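Local coordinates for glycoside hydrolase family 16 protein (Bacteroides ovatus, PDB 7KR6) that probably hydrolyses beta-glucans as an endo-acting glucanase of glycoside hydrolase family 16, and here holds a fluorinated oligosaccharide label in its sugar-binding cleft, at residues Ile169-Tyr183 with Phe217-His229. The protein carries 1 engineered substitution. Numbering follows the deposited sequence. Where two conformers were deposited one is given.
Sequences IHYGPSAAAHEQQYY and FHTFDISSNTYFH. With G2F (2-deoxy-2-fluoro-alpha-D-glucopyranose), chain C.
Tyr183 lies flat against His218 in an offset stack, ring centroids 4.3 Å apart and planes only 11° from parallel, with Tyr183 CB over the middle of the imidazole. The same tyrosine turns an edge to the face of Phe217, where Tyr183 CD2 comes within 3.5 Å of Phe217 CE2. Phe220 is sandwiched: His218 CD2 sits over the centre of one face, Ile169 CG1 over the rim of the other, and Gln181 OE1 lies at its edge. Farther along, Tyr171 takes Asn225 ND2 over the centre of one face, 3.3 Å above the plane, and Glu179 CB on the opposite one. With chi1 at -165°, the Asn225 amide swings out from the turn to the Tyr171 ring, while OD1 accepts from Tyr227 N in an Asx turn. Tyr227 lays a ring face on the Gly172 peptide, whose N sits 3.6 Å above the ring plane, over its centre.

One water accepts from Gln181 NE2 and Asn225 ND2 and donates to Asp221 O; a second joins Gln181 OE1 to Asp221 N. Gln181 NE2 also donates to Tyr171 OH at 2.9 Å, nearly straight, so both ends of this amide are fixed. Tyr183 OH is hydrogen-bonded to Glu179 OE1 of the second subunit, and a third water donates both to this hydroxyl and to Phe217 O.

His170 presents a ring face to the bound sugar, NE2 lying 3.3 Å from F2; its ND1 is hydrogen-bonded to His178 NE2, which holds the ring. Strands 169-171 and 179-183, in the sugar-binding sheet of the family's beta-sandwich, thus pack their inner face on strand 217-221 of the facing sheet, antiparallel to 179-183 at 159°, and on the loop after it. Aromatic faces and water-bridged amides join the sheets, while alternation along the strand turns His170 to the sugar.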
loop_
_atom_site.group_PDB
_atom_site.type_symbol
_atom_site.label_atom_id
_atom_site.label_comp_id
_atom_site.label_asym_id
_atom_site.label_seq_id
_atom_site.Cartn_x
_atom_site.Cartn_y
_atom_site.Cartn_z
ATOM N N ILE A 169 3.335 6.577 6.044
ATOM C CA ILE A 169 2.822 7.829 6.647
ATOM C C ILE A 169 1.377 7.993 6.199
ATOM O O ILE A 169 1.033 7.701 5.031
ATOM C CB ILE A 169 3.702 9.079 6.370
ATOM C CG1 ILE A 169 3.997 9.304 4.881
ATOM C CG2 ILE A 169 4.991 9.035 7.183
ATOM C CD1 ILE A 169 4.700 10.631 4.589
ATOM N N HIS A 170 0.543 8.502 7.092
ATOM C CA HIS A 170 -0.872 8.815 6.835
ATOM C C HIS A 170 -1.131 10.267 7.256
ATOM O O HIS A 170 -0.616 10.689 8.280
ATOM C CB HIS A 170 -1.782 7.896 7.617
ATOM C CG HIS A 170 -1.598 6.443 7.362
ATOM N ND1 HIS A 170 -2.551 5.694 6.686
ATOM C CD2 HIS A 170 -0.612 5.607 7.725
ATOM C CE1 HIS A 170 -2.145 4.446 6.660
ATOM N NE2 HIS A 170 -0.965 4.352 7.289
ATOM N N TYR A 171 -1.935 10.977 6.492
ATOM C CA TYR A 171 -2.151 12.420 6.691
ATOM C C TYR A 171 -3.370 12.835 5.879
ATOM O O TYR A 171 -4.049 11.999 5.272
ATOM C CB TYR A 171 -0.845 13.143 6.349
ATOM C CG TYR A 171 -0.315 12.876 4.969
ATOM C CD1 TYR A 171 0.483 11.775 4.721
ATOM C CD2 TYR A 171 -0.611 13.703 3.884
ATOM C CE1 TYR A 171 0.944 11.485 3.449
ATOM C CE2 TYR A 171 -0.123 13.458 2.613
ATOM C CZ TYR A 171 0.665 12.331 2.384
ATOM O OH TYR A 171 1.160 12.093 1.113
ATOM N N GLY A 172 -3.702 14.121 5.949
ATOM C CA GLY A 172 -4.878 14.673 5.244
ATOM C C GLY A 172 -5.882 15.203 6.246
ATOM O O GLY A 172 -5.822 14.859 7.419
ATOM N N PRO A 173 -6.750 16.146 5.810
ATOM C CA PRO A 173 -7.568 16.873 6.766
ATOM C C PRO A 173 -8.747 16.122 7.391
ATOM O O PRO A 173 -9.278 16.634 8.413
ATOM C CB PRO A 173 -8.047 18.096 5.961
ATOM C CG PRO A 173 -7.987 17.655 4.518
ATOM C CD PRO A 173 -6.802 16.691 4.454
ATOM N N SER A 174 -9.124 14.955 6.868
ATOM C CA SER A 174 -10.230 14.129 7.393
ATOM C C SER A 174 -10.075 12.709 6.867
ATOM O O SER A 174 -9.288 12.540 5.935
ATOM C CB SER A 174 -11.558 14.693 6.928
ATOM O OG SER A 174 -11.687 14.409 5.543
ATOM N N ALA A 175 -10.865 11.768 7.374
ATOM C CA ALA A 175 -10.898 10.370 6.902
ATOM C C ALA A 175 -11.321 10.352 5.428
ATOM O O ALA A 175 -10.777 9.522 4.660
ATOM C CB ALA A 175 -11.820 9.515 7.736
ATOM N N ALA A 176 -12.235 11.239 5.036
ATOM C CA ALA A 176 -12.744 11.352 3.649
ATOM C C ALA A 176 -11.612 11.790 2.711
ATOM O O ALA A 176 -11.691 11.492 1.478
ATOM C CB ALA A 176 -13.907 12.336 3.598
ATOM N N ALA A 177 -10.606 12.498 3.237
ATOM C CA ALA A 177 -9.512 13.142 2.466
ATOM C C ALA A 177 -8.169 12.512 2.904
ATOM O O ALA A 177 -7.133 13.200 2.872
ATOM C CB ALA A 177 -9.497 14.616 2.705
ATOM N N HIS A 178 -8.227 11.246 3.254
ATOM C CA HIS A 178 -7.073 10.436 3.752
ATOM C C HIS A 178 -6.038 10.301 2.638
ATOM O O HIS A 178 -6.409 10.005 1.470
ATOM C CB HIS A 178 -7.558 9.070 4.219
ATOM C CG HIS A 178 -6.478 8.095 4.567
ATOM N ND1 HIS A 178 -6.329 6.923 3.883
ATOM C CD2 HIS A 178 -5.463 8.145 5.456
ATOM C CE1 HIS A 178 -5.332 6.236 4.403
ATOM N NE2 HIS A 178 -4.763 6.975 5.362
ATOM N N GLU A 179 -4.767 10.496 2.964
ATOM C CA GLU A 179 -3.652 10.246 2.024
ATOM C C GLU A 179 -2.706 9.277 2.715
ATOM O O GLU A 179 -2.474 9.442 3.908
ATOM C CB GLU A 179 -2.924 11.552 1.695
ATOM C CG GLU A 179 -3.814 12.528 0.922
ATOM C CD GLU A 179 -3.062 13.796 0.562
ATOM O OE1 GLU A 179 -2.025 13.734 -0.036
ATOM O OE2 GLU A 179 -3.518 14.883 0.961
ATOM N N GLN A 180 -2.056 8.401 1.950
ATOM C CA GLN A 180 -1.135 7.423 2.541
ATOM C C GLN A 180 0.027 7.240 1.572
ATOM O O GLN A 180 -0.231 7.136 0.346
ATOM C CB GLN A 180 -1.816 6.069 2.754
ATOM C CG GLN A 180 -0.868 5.011 3.281
ATOM C CD GLN A 180 -1.463 3.642 3.469
ATOM O OE1 GLN A 180 -0.769 2.727 3.933
ATOM N NE2 GLN A 180 -2.758 3.530 3.239
ATOM N N GLN A 181 1.228 7.197 2.117
ATOM C CA GLN A 181 2.431 6.675 1.424
ATOM C C GLN A 181 2.891 5.425 2.142
ATOM O O GLN A 181 2.884 5.389 3.376
ATOM C CB GLN A 181 3.554 7.699 1.379
ATOM C CG GLN A 181 3.210 8.942 0.576
ATOM C CD GLN A 181 4.298 9.972 0.647
ATOM O OE1 GLN A 181 5.466 9.672 0.449
ATOM N NE2 GLN A 181 3.930 11.217 0.910
ATOM N N TYR A 182 3.255 4.366 1.445
ATOM C CA TYR A 182 3.966 3.270 2.150
ATOM C C TYR A 182 5.039 2.664 1.254
ATOM O O TYR A 182 5.117 2.911 0.046
ATOM C CB TYR A 182 3.040 2.179 2.711
ATOM C CG TYR A 182 2.497 1.157 1.731
ATOM C CD1 TYR A 182 3.313 0.226 1.098
ATOM C CD2 TYR A 182 1.136 1.045 1.528
ATOM C CE1 TYR A 182 2.788 -0.733 0.243
ATOM C CE2 TYR A 182 0.589 0.078 0.696
ATOM C CZ TYR A 182 1.419 -0.804 0.039
ATOM O OH TYR A 182 0.872 -1.757 -0.770
ATOM N N TYR A 183 5.890 1.940 1.943
ATOM C CA TYR A 183 7.028 1.152 1.410
ATOM C C TYR A 183 6.976 -0.211 2.083
ATOM O O TYR A 183 6.774 -0.312 3.305
ATOM C CB TYR A 183 8.343 1.891 1.574
ATOM C CG TYR A 183 9.571 1.101 1.257
ATOM C CD1 TYR A 183 9.863 0.779 -0.056
ATOM C CD2 TYR A 183 10.392 0.571 2.236
ATOM C CE1 TYR A 183 10.987 0.048 -0.409
ATOM C CE2 TYR A 183 11.545 -0.106 1.892
ATOM C CZ TYR A 183 11.849 -0.377 0.575
ATOM O OH TYR A 183 12.974 -1.097 0.221
ATOM N N PHE A 217 16.545 1.784 5.714
ATOM C CA PHE A 217 15.458 0.990 5.086
ATOM C C PHE A 217 14.652 1.828 4.093
ATOM O O PHE A 217 14.448 1.386 2.949
ATOM C CB PHE A 217 14.576 0.416 6.171
ATOM C CG PHE A 217 13.464 -0.472 5.698
ATOM C CD1 PHE A 217 13.738 -1.719 5.164
ATOM C CD2 PHE A 217 12.138 -0.047 5.782
ATOM C CE1 PHE A 217 12.706 -2.559 4.778
ATOM C CE2 PHE A 217 11.116 -0.892 5.387
ATOM C CZ PHE A 217 11.398 -2.138 4.885
ATOM N N HIS A 218 14.225 3.032 4.463
ATOM C CA HIS A 218 13.409 3.883 3.560
ATOM C C HIS A 218 13.427 5.334 4.052
ATOM O O HIS A 218 13.533 5.530 5.277
ATOM C CB HIS A 218 11.970 3.378 3.460
ATOM C CG HIS A 218 11.215 4.084 2.403
ATOM N ND1 HIS A 218 11.548 3.988 1.074
ATOM C CD2 HIS A 218 10.140 4.888 2.467
ATOM C CE1 HIS A 218 10.705 4.728 0.371
ATOM N NE2 HIS A 218 9.841 5.296 1.201
ATOM N N THR A 219 13.287 6.277 3.126
ATOM C CA THR A 219 13.112 7.718 3.441
ATOM C C THR A 219 11.804 8.191 2.775
ATOM O O THR A 219 11.627 7.978 1.546
ATOM C CB THR A 219 14.329 8.530 2.978
ATOM O OG1 THR A 219 15.486 8.056 3.662
ATOM C CG2 THR A 219 14.126 10.014 3.198
ATOM N N PHE A 220 10.972 8.879 3.572
ATOM C CA PHE A 220 9.846 9.696 3.083
ATOM C C PHE A 220 10.272 11.161 3.082
ATOM O O PHE A 220 10.784 11.665 4.082
ATOM C CB PHE A 220 8.613 9.511 3.961
ATOM C CG PHE A 220 8.075 8.115 4.067
ATOM C CD1 PHE A 220 7.280 7.612 3.052
ATOM C CD2 PHE A 220 8.313 7.349 5.186
ATOM C CE1 PHE A 220 6.738 6.348 3.136
ATOM C CE2 PHE A 220 7.769 6.076 5.269
ATOM C CZ PHE A 220 6.967 5.600 4.259
ATOM N N ASP A 221 9.992 11.835 1.977
ATOM C CA ASP A 221 10.148 13.303 1.818
ATOM C C ASP A 221 8.968 13.989 2.489
ATOM O O ASP A 221 7.843 13.787 2.045
ATOM C CB ASP A 221 10.212 13.658 0.352
ATOM C CG ASP A 221 10.315 15.143 0.056
ATOM O OD1 ASP A 221 10.460 15.938 0.980
ATOM O OD2 ASP A 221 10.341 15.448 -1.139
ATOM N N ILE A 222 9.213 14.799 3.509
ATOM C CA ILE A 222 8.109 15.547 4.175
ATOM C C ILE A 222 8.313 17.052 4.032
ATOM O O ILE A 222 7.596 17.769 4.764
ATOM C CB ILE A 222 8.010 15.150 5.655
ATOM C CG1 ILE A 222 9.319 15.334 6.447
ATOM C CG2 ILE A 222 7.466 13.719 5.784
ATOM C CD1 ILE A 222 9.165 15.418 7.954
ATOM N N SER A 223 9.292 17.477 3.246
ATOM C CA SER A 223 9.629 18.923 3.082
ATOM C C SER A 223 8.367 19.747 2.874
ATOM O O SER A 223 8.269 20.831 3.510
ATOM C CB SER A 223 10.640 19.135 1.965
ATOM O OG SER A 223 10.132 18.634 0.745
ATOM N N SER A 224 7.404 19.307 2.067
ATOM C CA SER A 224 6.186 20.116 1.798
ATOM C C SER A 224 4.943 19.435 2.366
ATOM O O SER A 224 3.804 19.758 1.934
ATOM C CB SER A 224 6.066 20.422 0.337
ATOM O OG SER A 224 5.703 19.251 -0.365
ATOM N N ASN A 225 5.138 18.480 3.286
ATOM C CA ASN A 225 4.030 17.746 3.934
ATOM C C ASN A 225 3.770 18.361 5.303
ATOM O O ASN A 225 4.526 18.116 6.214
ATOM C CB ASN A 225 4.351 16.260 4.084
ATOM C CG ASN A 225 3.101 15.488 4.391
ATOM O OD1 ASN A 225 2.225 15.991 5.092
ATOM N ND2 ASN A 225 3.017 14.269 3.859
ATOM N N THR A 226 2.736 19.190 5.410
ATOM C CA THR A 226 2.494 20.030 6.587
ATOM C C THR A 226 2.146 19.205 7.826
ATOM O O THR A 226 2.203 19.800 8.909
ATOM C CB THR A 226 1.365 21.029 6.314
ATOM O OG1 THR A 226 0.150 20.358 5.995
ATOM C CG2 THR A 226 1.757 22.044 5.277
ATOM N N TYR A 227 1.879 17.902 7.702
ATOM C CA TYR A 227 1.450 17.060 8.840
ATOM C C TYR A 227 2.608 16.511 9.701
ATOM O O TYR A 227 2.286 15.838 10.736
ATOM C CB TYR A 227 0.563 15.945 8.310
ATOM C CG TYR A 227 -0.760 16.470 7.811
ATOM C CD1 TYR A 227 -0.918 16.928 6.511
ATOM C CD2 TYR A 227 -1.818 16.587 8.694
ATOM C CE1 TYR A 227 -2.134 17.450 6.091
ATOM C CE2 TYR A 227 -3.041 17.109 8.298
ATOM C CZ TYR A 227 -3.191 17.556 6.992
ATOM O OH TYR A 227 -4.383 18.094 6.597
ATOM N N PHE A 228 3.885 16.781 9.360
ATOM C CA PHE A 228 5.024 16.139 10.064
ATOM C C PHE A 228 6.033 17.127 10.611
ATOM O O PHE A 228 7.237 16.885 10.597
ATOM C CB PHE A 228 5.636 15.101 9.116
ATOM C CG PHE A 228 4.613 14.052 8.756
ATOM C CD1 PHE A 228 4.304 13.038 9.655
ATOM C CD2 PHE A 228 3.924 14.115 7.550
ATOM C CE1 PHE A 228 3.312 12.112 9.344
ATOM C CE2 PHE A 228 2.917 13.206 7.270
ATOM C CZ PHE A 228 2.628 12.192 8.162
ATOM N N HIS A 229 5.516 18.213 11.227
ATOM C CA HIS A 229 6.352 19.364 11.667
ATOM C C HIS A 229 5.884 19.898 13.028
ATOM O O HIS A 229 6.126 21.105 13.316
ATOM C CB HIS A 229 6.383 20.443 10.595
ATOM C CG HIS A 229 6.913 19.912 9.308
ATOM N ND1 HIS A 229 8.258 19.734 9.055
ATOM C CD2 HIS A 229 6.249 19.467 8.232
ATOM C CE1 HIS A 229 8.389 19.195 7.854
ATOM N NE2 HIS A 229 7.174 19.043 7.320
HETATM C C1 G2F C . -0.958 3.408 10.897
HETATM C C2 G2F C . -2.408 3.194 10.632
HETATM C C3 G2F C . -3.151 2.782 11.886
HETATM C C4 G2F C . -2.522 1.511 12.399
HETATM C C5 G2F C . -1.030 1.847 12.713
HETATM C C6 G2F C . -0.199 0.749 13.334
HETATM O O3 G2F C . -4.538 2.622 11.606
HETATM O O4 G2F C . -3.280 1.077 13.583
HETATM O O5 G2F C . -0.318 2.296 11.543
HETATM O O6 G2F C . -0.338 -0.491 12.544
HETATM F F2 G2F C . -2.931 4.361 9.996
HETATM O O HOH W 1 5.108 13.647 1.849
HETATM O O HOH W 2 8.295 10.431 0.099
HETATM O O HOH W 3 15.159 -1.015 1.860
#